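Local structure of cytochrome c XoxG (Methylobacterium extorquens, 6ONQ) at residues G169-R173 against A174-E178; K78-D81 against W82-S86. The protein is a c-type cytochrome with a covalently attached heme c and probably serves as an electron carrier in lanthanide-dependent methanol oxidation. One frame throughout, in Å; residues are numbered along the deposited sequence.

Contact 1: residues G169-R173 against A174-E178; sequences GAWGR and ARPGE
The long loop joining helix 156-167 to helix 184-193 offers an example of a large side chain packing on its own neighbours in sequence: the indole of W171 sits against the part of the loop that follows it and touches A174, R175 and P176. The loop starts at G169, where positive phi and two hydrogen bonds back into the last helical turn make a Schellman motif. Two residues on, W171 turns its side chain toward the chain that follows it, with CG trans to its own nitrogen (chi1 -175°), which places the ring beside A174 and P176. The polar tie is one hydrogen bond, from W171 NE1 to A174 O at 3.0 Å. The acceptor lies close to the indole plane, and the angle at the hydrogen is 157°. Relative to the carbonyl plane of A174, the donor stands 46° out and does not lie on a lone pair. The bond, which spans three residues, acts together with the packing on the ring to limit rotation of the indole.

Beyond this bond the six-membered half of the ring does the packing. R175 C meets the ring edge near its plane, 3.8 Å from W171 CZ2. The A174 methyl is more distant, its CB 4.1 Å from W171 CZ2. Other parts of the fold pack on the pair: W171 also touches Y162 and A165 of helix 156-167, its carbonyl oxygen accepts from R166, and P176 rests on Y85 and Y88 of helix 82-94. P176 approaches the indole obliquely, its CA 3.4 Å from W171 CZ2, while its ring carbon CG lies 3.9 Å from that same W171 CZ2.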
loop_
_atom_site.group_PDB
_atom_site.type_symbol
_atom_site.label_atom_id
_atom_site.label_comp_id
_atom_site.label_asym_id
_atom_site.label_seq_id
_atom_site.Cartn_x
_atom_site.Cartn_y
_atom_site.Cartn_z
ATOM N N GLY A 169 4.483 -5.890 -8.086
ATOM C CA GLY A 169 3.697 -6.552 -9.104
ATOM C C GLY A 169 2.756 -7.608 -8.571
ATOM O O GLY A 169 2.251 -8.421 -9.347
ATOM N N ALA A 170 2.512 -7.629 -7.257
ATOM C CA ALA A 170 1.599 -8.600 -6.658
ATOM C C ALA A 170 0.139 -8.218 -6.831
ATOM O O ALA A 170 -0.742 -9.045 -6.569
ATOM C CB ALA A 170 1.892 -8.770 -5.165
ATOM N N TRP A 171 -0.131 -6.982 -7.230
ATOM C CA TRP A 171 -1.470 -6.549 -7.571
ATOM C C TRP A 171 -1.381 -5.760 -8.859
ATOM O O TRP A 171 -0.437 -4.991 -9.053
ATOM C CB TRP A 171 -2.107 -5.691 -6.476
ATOM C CG TRP A 171 -3.534 -5.350 -6.791
ATOM C CD1 TRP A 171 -4.020 -4.140 -7.192
ATOM C CD2 TRP A 171 -4.658 -6.240 -6.758
ATOM N NE1 TRP A 171 -5.373 -4.220 -7.399
ATOM C CE2 TRP A 171 -5.788 -5.500 -7.141
ATOM C CE3 TRP A 171 -4.815 -7.591 -6.440
ATOM C CZ2 TRP A 171 -7.054 -6.063 -7.216
ATOM C CZ3 TRP A 171 -6.077 -8.146 -6.512
ATOM C CH2 TRP A 171 -7.178 -7.382 -6.892
ATOM N N GLY A 172 -2.355 -5.955 -9.732
ATOM C CA GLY A 172 -2.394 -5.281 -11.011
ATOM C C GLY A 172 -3.079 -3.936 -10.949
ATOM O O GLY A 172 -3.098 -3.261 -9.914
ATOM N N ARG A 173 -3.650 -3.537 -12.076
ATOM C CA ARG A 173 -4.337 -2.247 -12.164
ATOM C C ARG A 173 -5.847 -2.414 -12.128
ATOM O O ARG A 173 -6.583 -1.820 -12.916
ATOM C CB ARG A 173 -3.906 -1.498 -13.414
ATOM C CG ARG A 173 -2.418 -1.473 -13.631
ATOM C CD ARG A 173 -2.106 -0.572 -14.794
ATOM N NE ARG A 173 -3.210 0.354 -15.010
ATOM C CZ ARG A 173 -3.250 1.253 -15.984
ATOM N NH1 ARG A 173 -2.239 1.349 -16.842
ATOM N NH2 ARG A 173 -4.305 2.052 -16.100
ATOM N N ALA A 174 -6.323 -3.219 -11.192
ATOM C CA ALA A 174 -7.741 -3.462 -11.007
ATOM C C ALA A 174 -8.195 -2.890 -9.672
ATOM O O ALA A 174 -7.389 -2.506 -8.825
ATOM C CB ALA A 174 -8.038 -4.963 -11.080
ATOM N N ARG A 175 -9.505 -2.825 -9.500
ATOM C CA ARG A 175 -9.941 -2.533 -8.141
ATOM C C ARG A 175 -10.075 -3.840 -7.360
ATOM O O ARG A 175 -10.547 -4.844 -7.910
ATOM C CB ARG A 175 -11.275 -1.789 -8.159
ATOM C CG ARG A 175 -11.997 -1.714 -6.825
ATOM C CD ARG A 175 -13.397 -1.162 -7.008
ATOM N NE ARG A 175 -13.417 0.299 -7.075
ATOM C CZ ARG A 175 -13.534 1.094 -6.013
ATOM N NH1 ARG A 175 -13.639 0.575 -4.790
ATOM N NH2 ARG A 175 -13.544 2.410 -6.173
ATOM N N PRO A 176 -9.640 -3.889 -6.101
ATOM C CA PRO A 176 -9.765 -5.136 -5.332
ATOM C C PRO A 176 -11.226 -5.509 -5.121
ATOM O O PRO A 176 -12.038 -4.673 -4.719
ATOM C CB PRO A 176 -9.061 -4.812 -4.007
ATOM C CG PRO A 176 -8.145 -3.685 -4.331
ATOM C CD PRO A 176 -8.862 -2.873 -5.372
ATOM N N GLY A 177 -11.546 -6.760 -5.398
ATOM C CA GLY A 177 -12.891 -7.300 -5.229
ATOM C C GLY A 177 -12.992 -8.024 -3.921
ATOM O O GLY A 177 -13.311 -7.444 -2.859
ATOM N N GLU A 178 -12.751 -9.331 -3.949
ATOM C CA GLU A 178 -12.710 -10.120 -2.732
ATOM C C GLU A 178 -11.672 -9.541 -1.784
ATOM O O GLU A 178 -10.540 -9.262 -2.183
ATOM C CB GLU A 178 -12.379 -11.575 -3.069
ATOM C CG GLU A 178 -12.739 -12.599 -1.985
ATOM C CD GLU A 178 -12.198 -14.007 -2.283
ATOM O OE1 GLU A 178 -12.222 -14.859 -1.363
ATOM O OE2 GLU A 178 -11.749 -14.262 -3.431
#

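Contact 2: residues K78-D81 against W82-S86; sequences KKVD and WFTYS
D81 and T84 meet at the start of helix 82-94, where strand 79-80 gives way to the helix through a classic N-cap. Four hydrogen bonds join the cap residue to the first turn. T84 OG1 donates to D81 OD1 at 2.5 Å, approaching on the syn side of the carboxylate and 22° out of its plane. T84 N reaches that same D81 OD1 only weakly, at 3.4 Å. The other oxygen, D81 OD2, takes a weak bond from F83 N at 3.0 Å. With CG set between the D81 nitrogen and carbonyl carbon (chi1 80°), the carboxylate folds over the helix end and both of its oxygens face the first turn. The fourth is the ordinary helical bond from Y85 N to D81 O, 3.3 Å.

Apolar contacts run alongside. V80 CG2 lies 4.0 Å from Y85 CB, the two side chains crossing at about a right angle, and V80 CB meets T84 CB at 4.1 Å. D81 and T84 also pack on F71 of strand 69-74 and on V161 of helix 156-167, while H72 N gives D81 OD1 a further weak bond.

A buried carboxylate that receives backbone N-H groups and a hydroxyl at the positive end of a helix dipole is likely to be stabilised as the anion, and in return it offers acceptors, though for weak bonds, to the N-H groups of F83 and T84.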
loop_
_atom_site.group_PDB
_atom_site.type_symbol
_atom_site.label_atom_id
_atom_site.label_comp_id
_atom_site.label_asym_id
_atom_site.label_seq_id
_atom_site.Cartn_x
_atom_site.Cartn_y
_atom_site.Cartn_z
ATOM N N LYS A 78 -6.715 -12.885 -6.454
ATOM C CA LYS A 78 -8.044 -12.283 -6.441
ATOM C C LYS A 78 -8.436 -11.711 -5.089
ATOM O O LYS A 78 -9.021 -10.627 -5.031
ATOM C CB LYS A 78 -9.084 -13.315 -6.890
ATOM C CG LYS A 78 -8.879 -13.788 -8.327
ATOM C CD LYS A 78 -10.120 -14.478 -8.876
ATOM C CE LYS A 78 -10.442 -15.767 -8.118
ATOM N NZ LYS A 78 -9.464 -16.861 -8.402
ATOM N N LYS A 79 -8.102 -12.398 -4.002
ATOM C CA LYS A 79 -8.408 -11.934 -2.656
ATOM C C LYS A 79 -7.217 -11.163 -2.085
ATOM O O LYS A 79 -6.062 -11.524 -2.323
ATOM C CB LYS A 79 -8.757 -13.134 -1.772
ATOM C CG LYS A 79 -9.492 -12.775 -0.502
ATOM C CD LYS A 79 -9.564 -13.950 0.463
ATOM C CE LYS A 79 -10.054 -13.475 1.832
ATOM N NZ LYS A 79 -10.875 -14.447 2.603
ATOM N N VAL A 80 -7.496 -10.087 -1.340
ATOM C CA VAL A 80 -6.453 -9.246 -0.761
ATOM C C VAL A 80 -6.757 -8.985 0.706
ATOM O O VAL A 80 -7.911 -9.019 1.135
ATOM C CB VAL A 80 -6.291 -7.899 -1.497
ATOM C CG1 VAL A 80 -6.102 -8.108 -2.999
ATOM C CG2 VAL A 80 -7.464 -6.998 -1.204
ATOM N N ASP A 81 -5.703 -8.720 1.477
ATOM C CA ASP A 81 -5.857 -8.360 2.879
ATOM C C ASP A 81 -6.573 -7.019 2.998
ATOM O O ASP A 81 -6.720 -6.272 2.026
ATOM C CB ASP A 81 -4.494 -8.300 3.583
ATOM C CG ASP A 81 -3.723 -6.989 3.311
ATOM O OD1 ASP A 81 -3.234 -6.781 2.171
ATOM O OD2 ASP A 81 -3.582 -6.171 4.252
ATOM N N TRP A 82 -6.998 -6.703 4.222
ATOM C CA TRP A 82 -7.809 -5.510 4.429
ATOM C C TRP A 82 -7.072 -4.253 3.987
ATOM O O TRP A 82 -7.625 -3.415 3.265
ATOM C CB TRP A 82 -8.220 -5.392 5.893
ATOM C CG TRP A 82 -8.818 -4.064 6.169
ATOM C CD1 TRP A 82 -8.260 -3.043 6.882
ATOM C CD2 TRP A 82 -10.082 -3.587 5.705
ATOM N NE1 TRP A 82 -9.104 -1.960 6.900
ATOM C CE2 TRP A 82 -10.231 -2.268 6.182
ATOM C CE3 TRP A 82 -11.104 -4.145 4.931
ATOM C CZ2 TRP A 82 -11.361 -1.500 5.908
ATOM C CZ3 TRP A 82 -12.226 -3.384 4.665
ATOM C CH2 TRP A 82 -12.346 -2.076 5.154
ATOM N N PHE A 83 -5.813 -4.110 4.392
ATOM C CA PHE A 83 -5.125 -2.844 4.172
ATOM C C PHE A 83 -4.793 -2.616 2.705
ATOM O O PHE A 83 -4.713 -1.464 2.270
ATOM C CB PHE A 83 -3.875 -2.769 5.037
ATOM C CG PHE A 83 -4.186 -2.585 6.482
ATOM C CD1 PHE A 83 -4.664 -3.642 7.237
ATOM C CD2 PHE A 83 -4.056 -1.347 7.077
ATOM C CE1 PHE A 83 -4.978 -3.468 8.569
ATOM C CE2 PHE A 83 -4.369 -1.165 8.415
ATOM C CZ PHE A 83 -4.828 -2.223 9.157
ATOM N N THR A 84 -4.621 -3.674 1.917
ATOM C CA THR A 84 -4.507 -3.451 0.481
ATOM C C THR A 84 -5.815 -2.905 -0.077
ATOM O O THR A 84 -5.821 -1.925 -0.831
ATOM C CB THR A 84 -4.099 -4.732 -0.243
ATOM O OG1 THR A 84 -2.832 -5.187 0.251
ATOM C CG2 THR A 84 -3.975 -4.470 -1.731
ATOM N N TYR A 85 -6.942 -3.521 0.299
ATOM C CA TYR A 85 -8.248 -3.013 -0.116
ATOM C C TYR A 85 -8.439 -1.571 0.343
ATOM O O TYR A 85 -8.703 -0.676 -0.470
ATOM C CB TYR A 85 -9.360 -3.922 0.433
ATOM C CG TYR A 85 -10.771 -3.389 0.260
ATOM C CD1 TYR A 85 -11.461 -3.547 -0.941
ATOM C CD2 TYR A 85 -11.418 -2.732 1.304
ATOM C CE1 TYR A 85 -12.751 -3.058 -1.098
ATOM C CE2 TYR A 85 -12.708 -2.240 1.155
ATOM C CZ TYR A 85 -13.369 -2.406 -0.047
ATOM O OH TYR A 85 -14.651 -1.916 -0.192
ATOM N N SER A 86 -8.271 -1.323 1.644
ATOM C CA SER A 86 -8.504 0.009 2.187
ATOM C C SER A 86 -7.570 1.040 1.560
ATOM O O SER A 86 -7.995 2.155 1.228
ATOM C CB SER A 86 -8.341 -0.019 3.704
ATOM O OG SER A 86 -8.365 1.291 4.237
#

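The two contacts lie in series along the chain, contact 2 first, yet their centres are only 8 Å apart because the loop of contact 1 returns alongside strand 79-80. V80 makes much of the junction. Its CG1 lies 3.5 Å from W171 CZ3 and its CG2 3.9 Å from P176 CB, so the indole and the proline of contact 1 pack on the valine that precedes the N-cap of contact 2. The backbones probably join too, with V80 N 3.3 Å from E178 O, and K79 CD packs 3.4 Å from E178 OE1. Both contacts sit away from the heme c site; in contact 2 the side chain of F83 is about 14 Å from the cofactor.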